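Local structure of cell division control protein 45 cdc45 putative (Entamoeba histolytica, 6CC2) at residues S403-L414 and R440-L450. The protein probably takes part in DNA replication as a Cdc45 protein, which in other eukaryotes joins MCM and GINS in the replicative helicase. Numbering follows the deposited sequence.
Sequences SNKNLVETGIIL and RFKTPYKALQL
Leu407, Thr410 and Leu414 of helix 403-414 pack against Phe441, next to the turn that leads into helix 444-450, and Leu450 on that helix. The CD2 branch of Leu407 lies 3.7 Å from Leu450 CA, against the backbone of helix 444-450, and 4.0 Å from Phe441 CE1. Leu450, its CG trans to the amide nitrogen (chi1 -179°), offers its two methyls to different partners, CD1 against Leu407 and CD2 against Leu414 CD1, 3.8 Å away. The same CD2 covers one face of the Phe441 ring near its rim, so that leucine and ring form one apolar surface.

Thr410 meets Phe441 CE2 with both its branches, CG2 at 3.6 Å and OG1 at 3.3 Å. Its chi1 of -57° sets OG1 beside the backbone N and lets the hydroxyl donate back to Asn406 O, a carbonyl that also accepts from Thr410 N on the other face of its plane. The modelled Asn406 conformer, one of two, lays its amide nearly coplanar with the Arg440 guanidinium, but its OD1 sits implausibly close to that group, making the pairing doubtful. Glu409 remains beyond salt-bridge range of Arg440.

At the other end of the contact, one water joins Ser403 OG to Gln449 OE1, donating to the latter at 2.8 Å. The Gln449 NE2 is held by Tyr445 O and by Asp368, whereas Ser403 OG also bonds to Lys399 O, one turn earlier. Segments 403-414 and 444-450 cross at -69° with their axes 10.8 Å apart at closest approach. This oblique helix-helix packing joins helix 393-417 to helix 444-462, whose Ala447 and Leu448 rest on the mixed, largely antiparallel sheet of this part of Cdc45.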
loop_
_atom_site.group_PDB
_atom_site.type_symbol
_atom_site.label_atom_id
_atom_site.label_comp_id
_atom_site.label_asym_id
_atom_site.label_seq_id
_atom_site.Cartn_x
_atom_site.Cartn_y
_atom_site.Cartn_z
ATOM N N SER A 403 -14.529 0.832 5.532
ATOM C CA SER A 403 -13.589 -0.143 6.082
ATOM C C SER A 403 -12.920 0.403 7.334
ATOM O O SER A 403 -12.812 -0.291 8.347
ATOM C CB SER A 403 -12.546 -0.526 5.033
ATOM O OG SER A 403 -13.150 -1.183 3.921
ATOM N N ASN A 404 -12.443 1.643 7.282
ATOM C CA ASN A 404 -11.758 2.203 8.433
ATOM C C ASN A 404 -12.700 2.388 9.622
ATOM O O ASN A 404 -12.291 2.176 10.767
ATOM C CB ASN A 404 -11.068 3.510 8.038
ATOM C CG ASN A 404 -9.707 3.263 7.407
ATOM O OD1 ASN A 404 -8.719 3.051 8.110
ATOM N ND2 ASN A 404 -9.658 3.238 6.095
ATOM N N LYS A 405 -13.976 2.734 9.392
ATOM C CA LYS A 405 -14.906 2.830 10.511
ATOM C C LYS A 405 -15.095 1.471 11.179
ATOM O O LYS A 405 -15.143 1.377 12.408
ATOM C CB LYS A 405 -16.238 3.396 10.034
ATOM C CG LYS A 405 -16.136 4.891 9.705
ATOM C CD LYS A 405 -17.371 5.419 8.985
ATOM C CE LYS A 405 -18.535 5.582 9.905
ATOM N NZ LYS A 405 -19.637 6.325 9.223
ATOM N N ASN A 406 -15.198 0.411 10.376
ATOM C CA ASN A 406 -15.382 -0.926 10.926
ATOM C C ASN A 406 -14.127 -1.408 11.649
ATOM O O ASN A 406 -14.215 -1.982 12.749
ATOM C CB ASN A 406 -15.755 -1.894 9.802
ATOM C CG ASN A 406 -16.053 -3.280 10.310
ATOM O OD1 ASN A 406 -16.495 -3.458 11.445
ATOM N ND2 ASN A 406 -15.808 -4.280 9.468
ATOM N N LEU A 407 -12.960 -1.199 11.042
ATOM C CA LEU A 407 -11.714 -1.709 11.612
ATOM C C LEU A 407 -11.353 -0.989 12.907
ATOM O O LEU A 407 -10.985 -1.631 13.900
ATOM C CB LEU A 407 -10.589 -1.576 10.594
ATOM C CG LEU A 407 -10.726 -2.476 9.381
ATOM C CD1 LEU A 407 -9.739 -2.054 8.302
ATOM C CD2 LEU A 407 -10.511 -3.935 9.792
ATOM N N VAL A 408 -11.447 0.346 12.919
ATOM C CA VAL A 408 -11.101 1.106 14.122
ATOM C C VAL A 408 -12.029 0.733 15.268
ATOM O O VAL A 408 -11.585 0.480 16.399
ATOM C CB VAL A 408 -11.131 2.618 13.827
ATOM C CG1 VAL A 408 -11.110 3.419 15.150
ATOM C CG2 VAL A 408 -9.978 3.003 12.961
ATOM N N GLU A 409 -13.333 0.661 14.991
ATOM C CA GLU A 409 -14.285 0.304 16.041
ATOM C C GLU A 409 -13.958 -1.064 16.637
ATOM O O GLU A 409 -13.867 -1.222 17.864
ATOM C CB GLU A 409 -15.706 0.321 15.482
ATOM C CG GLU A 409 -16.775 -0.110 16.492
ATOM C CD GLU A 409 -18.173 -0.081 15.906
ATOM O OE1 GLU A 409 -18.904 0.896 16.167
ATOM O OE2 GLU A 409 -18.532 -1.032 15.177
ATOM N N THR A 410 -13.811 -2.087 15.779
ATOM C CA THR A 410 -13.484 -3.415 16.287
ATOM C C THR A 410 -12.111 -3.416 16.953
ATOM O O THR A 410 -11.928 -4.010 18.027
ATOM C CB THR A 410 -13.505 -4.422 15.129
ATOM O OG1 THR A 410 -14.779 -4.398 14.479
ATOM C CG2 THR A 410 -13.217 -5.844 15.623
ATOM N N GLY A 411 -11.143 -2.751 16.333
ATOM C CA GLY A 411 -9.771 -2.846 16.790
ATOM C C GLY A 411 -9.589 -2.239 18.164
ATOM O O GLY A 411 -8.871 -2.795 19.006
ATOM N N ILE A 412 -10.235 -1.104 18.410
ATOM C CA ILE A 412 -10.197 -0.481 19.725
ATOM C C ILE A 412 -10.692 -1.456 20.779
ATOM O O ILE A 412 -10.081 -1.607 21.843
ATOM C CB ILE A 412 -11.028 0.815 19.739
ATOM C CG1 ILE A 412 -10.341 1.894 18.906
ATOM C CG2 ILE A 412 -11.248 1.286 21.175
ATOM C CD1 ILE A 412 -11.191 3.140 18.713
ATOM N N ILE A 413 -11.819 -2.128 20.503
ATOM C CA ILE A 413 -12.359 -3.094 21.463
ATOM C C ILE A 413 -11.325 -4.170 21.767
ATOM O O ILE A 413 -11.072 -4.506 22.931
ATOM C CB ILE A 413 -13.674 -3.702 20.937
ATOM C CG1 ILE A 413 -14.755 -2.625 20.846
ATOM C CG2 ILE A 413 -14.137 -4.852 21.814
ATOM C CD1 ILE A 413 -15.997 -3.066 20.087
ATOM N N LEU A 414 -10.715 -4.736 20.724
ATOM C CA LEU A 414 -9.822 -5.866 20.932
ATOM C C LEU A 414 -8.564 -5.468 21.697
ATOM O O LEU A 414 -8.094 -6.220 22.553
ATOM C CB LEU A 414 -9.457 -6.507 19.595
ATOM C CG LEU A 414 -10.616 -7.205 18.884
ATOM C CD1 LEU A 414 -10.178 -7.677 17.508
ATOM C CD2 LEU A 414 -11.152 -8.353 19.696
ATOM N N ARG A 440 -18.146 -11.616 12.358
ATOM C CA ARG A 440 -17.864 -10.538 11.415
ATOM C C ARG A 440 -16.483 -10.623 10.771
ATOM O O ARG A 440 -16.286 -10.069 9.683
ATOM C CB ARG A 440 -17.990 -9.190 12.120
ATOM C CG ARG A 440 -19.417 -8.851 12.556
ATOM C CD ARG A 440 -19.420 -7.643 13.482
ATOM N NE ARG A 440 -18.587 -6.567 12.956
ATOM C CZ ARG A 440 -18.196 -5.508 13.655
ATOM N NH1 ARG A 440 -18.563 -5.373 14.923
ATOM N NH2 ARG A 440 -17.434 -4.583 13.083
ATOM N N PHE A 441 -15.529 -11.295 11.404
ATOM C CA PHE A 441 -14.160 -11.315 10.903
ATOM C C PHE A 441 -13.608 -12.720 10.692
ATOM O O PHE A 441 -12.400 -12.876 10.511
ATOM C CB PHE A 441 -13.246 -10.527 11.848
ATOM C CG PHE A 441 -13.430 -9.056 11.749
ATOM C CD1 PHE A 441 -12.735 -8.319 10.792
ATOM C CD2 PHE A 441 -14.333 -8.393 12.585
ATOM C CE1 PHE A 441 -12.929 -6.951 10.673
ATOM C CE2 PHE A 441 -14.514 -7.024 12.471
ATOM C CZ PHE A 441 -13.816 -6.309 11.516
ATOM N N LYS A 442 -14.471 -13.739 10.657
ATOM C CA LYS A 442 -13.987 -15.105 10.492
ATOM C C LYS A 442 -13.570 -15.432 9.065
ATOM O O LYS A 442 -12.904 -16.450 8.853
ATOM C CB LYS A 442 -15.077 -16.102 10.911
ATOM C CG LYS A 442 -16.392 -15.976 10.141
ATOM C CD LYS A 442 -17.294 -17.170 10.407
ATOM C CE LYS A 442 -18.610 -17.067 9.654
ATOM N NZ LYS A 442 -19.409 -18.326 9.778
ATOM N N THR A 443 -13.957 -14.630 8.088
ATOM C CA THR A 443 -13.513 -14.919 6.721
ATOM C C THR A 443 -12.091 -14.411 6.522
ATOM O O THR A 443 -11.726 -13.361 7.054
ATOM C CB THR A 443 -14.433 -14.265 5.692
ATOM O OG1 THR A 443 -14.315 -12.840 5.794
ATOM C CG2 THR A 443 -15.877 -14.691 5.898
ATOM N N PRO A 444 -11.265 -15.118 5.745
ATOM C CA PRO A 444 -9.872 -14.680 5.612
ATOM C C PRO A 444 -9.717 -13.244 5.112
ATOM O O PRO A 444 -8.874 -12.520 5.643
ATOM C CB PRO A 444 -9.282 -15.692 4.613
ATOM C CG PRO A 444 -10.095 -16.948 4.869
ATOM C CD PRO A 444 -11.501 -16.443 5.126
ATOM N N TYR A 445 -10.485 -12.822 4.111
ATOM C CA TYR A 445 -10.263 -11.474 3.580
ATOM C C TYR A 445 -10.589 -10.395 4.612
ATOM O O TYR A 445 -9.925 -9.357 4.635
ATOM C CB TYR A 445 -11.051 -11.266 2.298
ATOM C CG TYR A 445 -12.552 -11.387 2.411
ATOM C CD1 TYR A 445 -13.187 -12.620 2.322
ATOM C CD2 TYR A 445 -13.336 -10.263 2.600
ATOM C CE1 TYR A 445 -14.545 -12.712 2.429
ATOM C CE2 TYR A 445 -14.693 -10.361 2.696
ATOM C CZ TYR A 445 -15.289 -11.580 2.621
ATOM O OH TYR A 445 -16.671 -11.664 2.734
ATOM N N LYS A 446 -11.565 -10.630 5.494
ATOM C CA LYS A 446 -11.825 -9.688 6.580
ATOM C C LYS A 446 -10.793 -9.802 7.699
ATOM O O LYS A 446 -10.326 -8.788 8.232
ATOM C CB LYS A 446 -13.233 -9.915 7.145
ATOM C CG LYS A 446 -14.367 -9.678 6.181
ATOM C CD LYS A 446 -14.499 -8.220 5.828
ATOM C CE LYS A 446 -15.840 -7.939 5.165
ATOM N NZ LYS A 446 -15.982 -6.498 4.798
ATOM N N ALA A 447 -10.473 -11.026 8.118
ATOM C CA ALA A 447 -9.466 -11.219 9.152
ATOM C C ALA A 447 -8.141 -10.585 8.757
ATOM O O ALA A 447 -7.467 -10.003 9.600
ATOM C CB ALA A 447 -9.288 -12.711 9.445
ATOM N N LEU A 448 -7.759 -10.696 7.470
ATOM C CA LEU A 448 -6.499 -10.108 7.013
ATOM C C LEU A 448 -6.512 -8.596 7.214
ATOM O O LEU A 448 -5.515 -8.005 7.645
ATOM C CB LEU A 448 -6.265 -10.441 5.551
ATOM C CG LEU A 448 -5.719 -11.832 5.221
ATOM C CD1 LEU A 448 -6.027 -12.224 3.777
ATOM C CD2 LEU A 448 -4.220 -11.863 5.489
ATOM N N GLN A 449 -7.650 -7.957 6.927
ATOM C CA GLN A 449 -7.723 -6.509 7.111
ATOM C C GLN A 449 -7.611 -6.137 8.573
ATOM O O GLN A 449 -6.971 -5.141 8.925
ATOM C CB GLN A 449 -9.032 -5.971 6.521
ATOM C CG GLN A 449 -9.117 -6.115 5.026
ATOM C CD GLN A 449 -10.396 -5.553 4.505
ATOM O OE1 GLN A 449 -10.620 -4.343 4.542
ATOM N NE2 GLN A 449 -11.257 -6.422 4.028
ATOM N N LEU A 450 -8.252 -6.922 9.446
ATOM C CA LEU A 450 -8.175 -6.638 10.874
ATOM C C LEU A 450 -6.774 -6.870 11.403
ATOM O O LEU A 450 -6.267 -6.077 12.203
ATOM C CB LEU A 450 -9.210 -7.492 11.617
ATOM C CG LEU A 450 -9.268 -7.273 13.129
ATOM C CD1 LEU A 450 -9.573 -5.803 13.435
ATOM C CD2 LEU A 450 -10.334 -8.156 13.759
HETATM O O HOH W 1 -11.830 -2.940 2.411
#